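Local coordinates for KLTH0A00704p (Lachancea thermotolerans, PDB 4J2G), which carries in this fragment the HORMA domain of the autophagy protein Atg13, a module that probably mediates recruitment of PI 3-kinase in autophagy, at residues Q163-L166 against L167-L171. The protein carries 1 engineered substitution. Residues are numbered along the deposited sequence; the frame is centred on the assembly and turned at random.
Sequences QLVL and LFRYL
With CG anti to its carbonyl carbon (chi1 -62°) and the chain bent at chi3 (-76°), Arg169 runs back along the helix towards Val165, one turn earlier. Val165 meets it with CG1, the branch set anti to the backbone N (chi1 161°). This methyl lies over one face of the guanidinium, displaced towards its rim, with Val165 CG1 3.4 Å from Arg169 NH1. Leu166 reaches the same group from a second direction, its CD1 standing 3.3 Å from Arg169 NH2 in an oblique approach. Arg169 CG also lies 3.3 Å from Val165 O, the carbonyl that accepts the Arg169 backbone N-H. On another side of the helix, Leu164 CD2 and Leu167 CD2 meet methyl to methyl at 4.2 Å, both side chains being buried. These residues belong to helix 158-177 of the Atg13 HORMA domain, a Mad2-like fold in which helices pack against an antiparallel sheet. Leu164 rests on Ile250 and Leu257, and Leu167 on Ile247, Ile250 and Ile259, all from the sheet strands 242-252 and 255-264. Leu167 also touches Phe29 of helix 18-39, which Phe168 meets together with Leu36. Leu166 and Arg169, by contrast, are exposed. Four successive i to i+4 backbone bonds hold the turn: Leu167 N donates to Gln163 O, Phe168 N to Leu164 O, Arg169 N to Val165 O and Tyr170 N to Leu166 O. The shortest, Phe168 N to Leu164 O, measures 2.9 Å. Leu166 O also takes a weak second bond from Arg169 N, 3.4 Å away. Gln163 NE2 hydrogen-bonds to Glu159 OE2 on the preceding turn.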
loop_
_atom_site.group_PDB
_atom_site.type_symbol
_atom_site.label_atom_id
_atom_site.label_comp_id
_atom_site.label_asym_id
_atom_site.label_seq_id
_atom_site.Cartn_x
_atom_site.Cartn_y
_atom_site.Cartn_z
ATOM N N GLN A 163 10.316 4.109 20.263
ATOM C CA GLN A 163 10.633 3.649 18.917
ATOM C C GLN A 163 9.380 3.563 18.022
ATOM O O GLN A 163 9.485 3.730 16.822
ATOM C CB GLN A 163 11.270 2.255 18.921
ATOM C CG GLN A 163 12.518 2.073 19.769
ATOM C CD GLN A 163 13.697 2.830 19.225
ATOM O OE1 GLN A 163 14.081 2.646 18.070
ATOM N NE2 GLN A 163 14.282 3.694 20.054
ATOM N N LEU A 164 8.214 3.293 18.598
ATOM C CA LEU A 164 7.035 3.131 17.789
ATOM C C LEU A 164 6.331 4.457 17.548
ATOM O O LEU A 164 5.678 4.608 16.545
ATOM C CB LEU A 164 6.101 2.043 18.324
ATOM C CG LEU A 164 6.739 0.650 18.308
ATOM C CD1 LEU A 164 5.957 -0.241 19.251
ATOM C CD2 LEU A 164 6.821 0.008 16.922
ATOM N N VAL A 165 6.557 5.440 18.408
ATOM C CA VAL A 165 5.969 6.750 18.258
ATOM C C VAL A 165 6.710 7.416 17.111
ATOM O O VAL A 165 6.116 8.085 16.258
ATOM C CB VAL A 165 6.108 7.569 19.576
ATOM C CG1 VAL A 165 5.937 9.047 19.337
ATOM C CG2 VAL A 165 5.076 7.128 20.609
ATOM N N LEU A 166 8.026 7.240 17.118
ATOM C CA LEU A 166 8.894 7.777 16.074
ATOM C C LEU A 166 8.580 7.130 14.721
ATOM O O LEU A 166 8.457 7.806 13.718
ATOM C CB LEU A 166 10.343 7.490 16.418
ATOM C CG LEU A 166 11.286 8.552 17.009
ATOM C CD1 LEU A 166 10.582 9.729 17.662
ATOM C CD2 LEU A 166 12.249 7.850 17.955
ATOM N N LEU A 167 8.456 5.811 14.709
ATOM C CA LEU A 167 8.083 5.103 13.524
ATOM C C LEU A 167 6.718 5.549 12.987
ATOM O O LEU A 167 6.536 5.686 11.752
ATOM C CB LEU A 167 8.066 3.626 13.788
ATOM C CG LEU A 167 7.714 2.816 12.560
ATOM C CD1 LEU A 167 8.913 2.832 11.674
ATOM C CD2 LEU A 167 7.418 1.400 12.960
ATOM N N PHE A 168 5.785 5.828 13.889
ATOM C CA PHE A 168 4.458 6.175 13.447
ATOM C C PHE A 168 4.416 7.535 12.714
ATOM O O PHE A 168 3.695 7.687 11.720
ATOM C CB PHE A 168 3.483 6.138 14.603
ATOM C CG PHE A 168 2.048 6.347 14.189
ATOM C CD1 PHE A 168 1.325 5.305 13.558
ATOM C CD2 PHE A 168 1.406 7.564 14.423
ATOM C CE1 PHE A 168 -0.004 5.473 13.186
ATOM C CE2 PHE A 168 0.068 7.742 14.044
ATOM C CZ PHE A 168 -0.625 6.700 13.428
ATOM N N ARG A 169 5.195 8.503 13.194
ATOM C CA ARG A 169 5.138 9.886 12.678
ATOM C C ARG A 169 5.855 9.910 11.356
ATOM O O ARG A 169 5.551 10.676 10.446
ATOM C CB ARG A 169 5.777 10.903 13.644
ATOM C CG ARG A 169 5.080 11.004 15.007
ATOM C CD ARG A 169 5.503 12.216 15.851
ATOM N NE ARG A 169 6.823 12.090 16.493
ATOM C CZ ARG A 169 7.082 12.170 17.813
ATOM N NH1 ARG A 169 6.117 12.376 18.708
ATOM N NH2 ARG A 169 8.332 12.047 18.252
ATOM N N TYR A 170 6.855 9.057 11.279
ATOM C CA TYR A 170 7.617 8.983 10.111
ATOM C C TYR A 170 6.654 8.426 8.960
ATOM O O TYR A 170 6.563 8.970 7.879
ATOM C CB TYR A 170 8.802 8.066 10.326
ATOM C CG TYR A 170 9.487 7.901 9.004
ATOM C CD1 TYR A 170 10.203 8.946 8.449
ATOM C CD2 TYR A 170 9.265 6.768 8.213
ATOM C CE1 TYR A 170 10.768 8.832 7.180
ATOM C CE2 TYR A 170 9.827 6.643 6.939
ATOM C CZ TYR A 170 10.584 7.681 6.438
ATOM O OH TYR A 170 11.196 7.567 5.194
ATOM N N LEU A 171 5.905 7.401 9.304
ATOM C CA LEU A 171 4.986 6.737 8.434
ATOM C C LEU A 171 3.875 7.721 8.050
ATOM O O LEU A 171 3.455 7.701 6.908
ATOM C CB LEU A 171 4.478 5.468 9.107
ATOM C CG LEU A 171 3.347 4.681 8.454
ATOM C CD1 LEU A 171 3.894 3.999 7.177
ATOM C CD2 LEU A 171 2.943 3.646 9.506
#